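Local coordinates for mandelate racemase/muconate lactonizing enzyme family protein (Bradyrhizobium sp. ORS 278, PDB 3TOY) that is of unknown function but belongs to the enolase superfamily, with an N-terminal capping domain and a C-terminal metal-binding barrel domain, at residues V58-T63 / S72-Y77; K83-L88 / V123-S128. All blocks are in the same frame, centred on the assembly; numbering follows the deposited sequence.

Contact 1 and contact 2 form two layers of the N-terminal domain, a strand pair and the helix pair lying on it, with centres about 9 Å apart. Both are buried where their segments touch, but their chemistry differs: 58-63 and 72-77 are tied mainly by backbone hydrogen bonds, whereas 83-88 and 123-128 meet through aliphatic groups. The layers touch directly. V58 CG2 lies 3.9 Å from L85 CB, and L74 CD2 comes within 3.4 Å of M125 O. Strand 69-75 is followed in the chain by helix 82-95. On a more exposed flank of contact 2, H87 binds nickel together with H87 of the second subunit.

Contact 1. Residues V58-T63 / S72-Y77; sequences VLIDVT and SYLFAY
The ring of Y73 leads away from its cross-strand neighbour L59, whose CD2 rests instead on Y73 CB at 3.6 Å. CG of Y73 lies between the backbone N and the carbonyl carbon (chi1 74°), and its OH hydrogen-bonds E325. Y77 N sits 3.5 Å above the centre of the F75 ring and Y77 CE1 lies in plane at its edge; F75 CE2 lies 3.5 Å above the Y77 ring, offset toward its rim.

The two segments are paired arms of an antiparallel beta hairpin. V58 and L74 form a hydrogen-bonded pair, V58 N to L74 O and L74 N to V58 O both 2.9 Å, and I60 N to S72 O (2.8 Å) belongs to the next such pair. L59 and Y73, between them, form a non-hydrogen-bonded pair. On the face carrying V58, I60, S72 and L74, I60 CD1 lies 4.1 Å from L74 CG. Small S72 leaves room for branched I60, its OG 3.5 Å from I60 CB, and that buried hydroxyl is satisfied by G129 O. Helices 82-95 and 122-142 cover this face, V58 touching L82 and I60 touching A133, while L59 and Y73 meet loop residues I349 and A346 on the other.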
loop_
_atom_site.group_PDB
_atom_site.type_symbol
_atom_site.label_atom_id
_atom_site.label_comp_id
_atom_site.label_asym_id
_atom_site.label_seq_id
_atom_site.Cartn_x
_atom_site.Cartn_y
_atom_site.Cartn_z
ATOM N N VAL A 58 -34.898 -1.484 29.672
ATOM C CA VAL A 58 -34.884 -0.298 30.524
ATOM C C VAL A 58 -35.723 0.767 29.832
ATOM O O VAL A 58 -35.445 1.152 28.694
ATOM C CB VAL A 58 -33.454 0.233 30.759
ATOM C CG1 VAL A 58 -33.468 1.596 31.479
ATOM C CG2 VAL A 58 -32.621 -0.790 31.531
ATOM N N LEU A 59 -36.765 1.242 30.516
ATOM C CA LEU A 59 -37.680 2.225 29.947
ATOM C C LEU A 59 -37.327 3.582 30.508
ATOM O O LEU A 59 -37.235 3.755 31.730
ATOM C CB LEU A 59 -39.137 1.863 30.299
ATOM C CG LEU A 59 -39.513 0.395 30.100
ATOM C CD1 LEU A 59 -40.989 0.134 30.486
ATOM C CD2 LEU A 59 -39.246 -0.043 28.639
ATOM N N ILE A 60 -37.116 4.544 29.620
ATOM C CA ILE A 60 -36.515 5.815 29.980
ATOM C C ILE A 60 -37.533 6.902 29.760
ATOM O O ILE A 60 -38.174 6.964 28.708
ATOM C CB ILE A 60 -35.240 6.095 29.101
ATOM C CG1 ILE A 60 -34.177 5.016 29.349
ATOM C CG2 ILE A 60 -34.717 7.500 29.302
ATOM C CD1 ILE A 60 -32.854 5.175 28.517
ATOM N N ASP A 61 -37.688 7.760 30.770
ATOM C CA ASP A 61 -38.584 8.908 30.681
ATOM C C ASP A 61 -37.822 10.178 30.977
ATOM O O ASP A 61 -37.180 10.306 32.013
ATOM C CB ASP A 61 -39.741 8.776 31.678
ATOM C CG ASP A 61 -40.565 7.542 31.436
ATOM O OD1 ASP A 61 -41.015 7.339 30.298
ATOM O OD2 ASP A 61 -40.767 6.759 32.384
ATOM N N VAL A 62 -37.909 11.130 30.073
ATOM C CA VAL A 62 -37.252 12.400 30.281
ATOM C C VAL A 62 -38.320 13.483 30.370
ATOM O O VAL A 62 -38.913 13.865 29.368
ATOM C CB VAL A 62 -36.258 12.737 29.135
ATOM C CG1 VAL A 62 -35.679 14.149 29.325
ATOM C CG2 VAL A 62 -35.134 11.685 29.063
ATOM N N THR A 63 -38.560 13.986 31.579
ATOM C CA THR A 63 -39.615 14.973 31.769
ATOM C C THR A 63 -39.067 16.339 31.416
ATOM O O THR A 63 -37.902 16.633 31.689
ATOM C CB THR A 63 -40.132 14.990 33.238
ATOM O OG1 THR A 63 -39.057 15.349 34.114
ATOM C CG2 THR A 63 -40.666 13.628 33.645
ATOM N N SER A 72 -37.877 6.436 25.630
ATOM C CA SER A 72 -37.104 5.524 24.791
ATOM C C SER A 72 -36.907 4.270 25.608
ATOM O O SER A 72 -37.192 4.263 26.807
ATOM C CB SER A 72 -35.750 6.158 24.456
ATOM O OG SER A 72 -34.922 6.157 25.604
ATOM N N TYR A 73 -36.458 3.186 24.987
ATOM C CA TYR A 73 -36.062 2.019 25.779
ATOM C C TYR A 73 -34.758 1.394 25.266
ATOM O O TYR A 73 -34.357 1.584 24.088
ATOM C CB TYR A 73 -37.172 0.941 25.815
ATOM C CG TYR A 73 -37.322 0.172 24.514
ATOM C CD1 TYR A 73 -36.602 -1.007 24.290
ATOM C CD2 TYR A 73 -38.163 0.629 23.510
ATOM C CE1 TYR A 73 -36.718 -1.708 23.081
ATOM C CE2 TYR A 73 -38.291 -0.055 22.314
ATOM C CZ TYR A 73 -37.557 -1.216 22.105
ATOM O OH TYR A 73 -37.692 -1.890 20.925
ATOM N N LEU A 74 -34.112 0.668 26.167
ATOM C CA LEU A 74 -32.926 -0.125 25.885
ATOM C C LEU A 74 -33.248 -1.598 26.058
ATOM O O LEU A 74 -33.936 -1.974 27.020
ATOM C CB LEU A 74 -31.827 0.243 26.870
ATOM C CG LEU A 74 -31.417 1.710 26.904
ATOM C CD1 LEU A 74 -30.414 1.921 28.032
ATOM C CD2 LEU A 74 -30.830 2.153 25.567
ATOM N N PHE A 75 -32.794 -2.427 25.111
ATOM C CA PHE A 75 -32.706 -3.874 25.330
ATOM C C PHE A 75 -31.403 -4.098 26.051
ATOM O O PHE A 75 -30.348 -3.639 25.587
ATOM C CB PHE A 75 -32.713 -4.640 24.003
ATOM C CG PHE A 75 -32.414 -6.103 24.146
ATOM C CD1 PHE A 75 -33.331 -6.965 24.739
ATOM C CD2 PHE A 75 -31.210 -6.631 23.687
ATOM C CE1 PHE A 75 -33.054 -8.299 24.860
ATOM C CE2 PHE A 75 -30.933 -7.971 23.821
ATOM C CZ PHE A 75 -31.847 -8.812 24.400
ATOM N N ALA A 76 -31.460 -4.799 27.185
ATOM C CA ALA A 76 -30.318 -4.858 28.075
ATOM C C ALA A 76 -29.522 -6.154 27.974
ATOM O O ALA A 76 -28.524 -6.326 28.690
ATOM C CB ALA A 76 -30.768 -4.610 29.522
ATOM N N TYR A 77 -29.959 -7.053 27.089
ATOM C CA TYR A 77 -29.302 -8.344 26.888
ATOM C C TYR A 77 -29.457 -9.345 28.033
ATOM O O TYR A 77 -29.821 -10.491 27.799
ATOM C CB TYR A 77 -27.810 -8.160 26.577
ATOM C CG TYR A 77 -27.561 -7.753 25.132
ATOM C CD1 TYR A 77 -27.456 -8.718 24.126
ATOM C CD2 TYR A 77 -27.450 -6.418 24.776
ATOM C CE1 TYR A 77 -27.231 -8.342 22.792
ATOM C CE2 TYR A 77 -27.229 -6.038 23.438
ATOM C CZ TYR A 77 -27.119 -7.009 22.469
ATOM O OH TYR A 77 -26.901 -6.640 21.147
#

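Contact 2. Residues K83-L88 / V123-S128; sequences KPLVHL and VGMAVS. With NI (nickel (II) ion), chain G.
In the helical layer of the N-terminal capping domain of the enolase superfamily, L85 and L88 of helix 82-95 pack against V123, M125 and A126 of helix 122-142. The short segments cross at -51°, with axes 9.2 Å apart at closest approach. The side chains that meet are all apolar. The small A126, with only a methyl group, is consistent with the close approach of L88: L88 CB and A126 CB are 4.0 Å apart, and A126 also touches V89 and I92, likewise on helix 82-95. One turn earlier, L85 extends its CD2 to M125 CB, also at 4.0 Å, the two side chains meeting at a slant. V123 has its CB directed away, yet with CG1 anti to the backbone N (chi1 164°) its other methyl, CG2, is set beside that N and reaches L88 CD2 at 4.1 Å; these two side chains cross at about a right angle. M125 continues to W274 and M296.

The second subunit adjoins this contact, its L80 packing on L88 and its L122 on V123. On the more exposed flank, H87 coordinates nickel jointly with H87 of the second subunit, with waters completing the metal's surroundings in part. Histidine suits the place because its ring nitrogen can bind a metal: H87 NE2 lies 2.3 Å from the nickel.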
loop_
_atom_site.group_PDB
_atom_site.type_symbol
_atom_site.label_atom_id
_atom_site.label_comp_id
_atom_site.label_asym_id
_atom_site.label_seq_id
_atom_site.Cartn_x
_atom_site.Cartn_y
_atom_site.Cartn_z
ATOM N N LYS A 83 -29.964 -3.179 36.649
ATOM C CA LYS A 83 -29.757 -2.244 37.757
ATOM C C LYS A 83 -28.707 -1.185 37.433
ATOM O O LYS A 83 -28.954 0.002 37.599
ATOM C CB LYS A 83 -29.386 -2.993 39.036
ATOM C CG LYS A 83 -30.581 -3.677 39.678
ATOM C CD LYS A 83 -30.202 -4.410 40.954
ATOM C CE LYS A 83 -31.448 -4.844 41.720
ATOM N NZ LYS A 83 -32.410 -5.575 40.851
ATOM N N PRO A 84 -27.527 -1.618 36.965
ATOM C CA PRO A 84 -26.477 -0.681 36.549
ATOM C C PRO A 84 -27.006 0.361 35.542
ATOM O O PRO A 84 -26.740 1.565 35.700
ATOM C CB PRO A 84 -25.431 -1.589 35.899
ATOM C CG PRO A 84 -25.664 -2.930 36.447
ATOM C CD PRO A 84 -27.128 -3.022 36.795
ATOM N N LEU A 85 -27.758 -0.093 34.531
ATOM C CA LEU A 85 -28.286 0.814 33.491
ATOM C C LEU A 85 -29.279 1.811 34.082
ATOM O O LEU A 85 -29.246 2.998 33.778
ATOM C CB LEU A 85 -28.949 0.040 32.349
ATOM C CG LEU A 85 -27.958 -0.566 31.341
ATOM C CD1 LEU A 85 -28.666 -1.500 30.366
ATOM C CD2 LEU A 85 -27.244 0.556 30.613
ATOM N N VAL A 86 -30.149 1.330 34.965
ATOM C CA VAL A 86 -31.102 2.236 35.629
ATOM C C VAL A 86 -30.368 3.341 36.390
ATOM O O VAL A 86 -30.705 4.523 36.268
ATOM C CB VAL A 86 -32.044 1.445 36.577
ATOM C CG1 VAL A 86 -32.808 2.407 37.505
ATOM C CG2 VAL A 86 -33.002 0.588 35.754
ATOM N N HIS A 87 -29.371 2.951 37.148
ATOM C CA HIS A 87 -28.538 3.867 37.881
ATOM C C HIS A 87 -27.874 4.885 36.983
ATOM O O HIS A 87 -27.892 6.055 37.249
ATOM C CB HIS A 87 -27.398 3.108 38.519
ATOM C CG HIS A 87 -27.617 2.709 39.941
ATOM N ND1 HIS A 87 -27.506 3.593 40.989
ATOM C CD2 HIS A 87 -27.850 1.498 40.496
ATOM C CE1 HIS A 87 -27.718 2.951 42.123
ATOM N NE2 HIS A 87 -27.917 1.677 41.853
ATOM N N LEU A 88 -27.238 4.397 35.933
ATOM C CA LEU A 88 -26.507 5.291 35.042
ATOM C C LEU A 88 -27.423 6.321 34.402
ATOM O O LEU A 88 -27.105 7.516 34.366
ATOM C CB LEU A 88 -25.779 4.481 33.970
ATOM C CG LEU A 88 -24.540 3.793 34.540
ATOM C CD1 LEU A 88 -24.087 2.736 33.556
ATOM C CD2 LEU A 88 -23.408 4.800 34.837
ATOM N N VAL A 123 -22.326 2.655 29.927
ATOM C CA VAL A 123 -22.432 4.103 29.903
ATOM C C VAL A 123 -22.925 4.570 28.544
ATOM O O VAL A 123 -23.800 5.432 28.449
ATOM C CB VAL A 123 -21.069 4.770 30.258
ATOM C CG1 VAL A 123 -21.048 6.236 29.876
ATOM C CG2 VAL A 123 -20.731 4.541 31.746
ATOM N N GLY A 124 -22.365 3.993 27.480
ATOM C CA GLY A 124 -22.794 4.351 26.131
ATOM C C GLY A 124 -24.263 4.051 25.848
ATOM O O GLY A 124 -24.926 4.796 25.123
ATOM N N MET A 125 -24.763 2.946 26.394
ATOM C CA MET A 125 -26.172 2.587 26.207
ATOM C C MET A 125 -27.089 3.581 26.912
ATOM O O MET A 125 -28.129 3.979 26.367
ATOM C CB MET A 125 -26.440 1.188 26.721
ATOM C CG MET A 125 -25.621 0.096 26.006
ATOM S SD MET A 125 -25.686 -1.496 26.810
ATOM C CE MET A 125 -27.256 -2.127 26.239
ATOM N N ALA A 126 -26.694 3.971 28.127
ATOM C CA ALA A 126 -27.379 5.052 28.864
ATOM C C ALA A 126 -27.431 6.325 28.051
ATOM O O ALA A 126 -28.490 6.907 27.863
ATOM C CB ALA A 126 -26.677 5.313 30.176
ATOM N N VAL A 127 -26.263 6.765 27.582
ATOM C CA VAL A 127 -26.136 7.958 26.749
ATOM C C VAL A 127 -27.017 7.905 25.489
ATOM O O VAL A 127 -27.704 8.880 25.148
ATOM C CB VAL A 127 -24.640 8.190 26.368
ATOM C CG1 VAL A 127 -24.512 9.244 25.275
ATOM C CG2 VAL A 127 -23.850 8.597 27.610
ATOM N N SER A 128 -27.007 6.763 24.812
ATOM C CA SER A 128 -27.761 6.644 23.561
ATOM C C SER A 128 -29.248 6.605 23.893
ATOM O O SER A 128 -30.058 7.122 23.145
ATOM C CB SER A 128 -27.370 5.374 22.811
ATOM O OG SER A 128 -25.958 5.396 22.519
HETATM NI NI NI G . -27.929 -0.255 43.129
HETATM O O HOH W 1 -29.055 -0.824 44.854
HETATM O O HOH W 2 -26.405 0.422 44.329
HETATM O O HOH W 3 -29.709 -0.990 42.177
HETATM O O HOH W 4 -29.115 0.236 44.822
#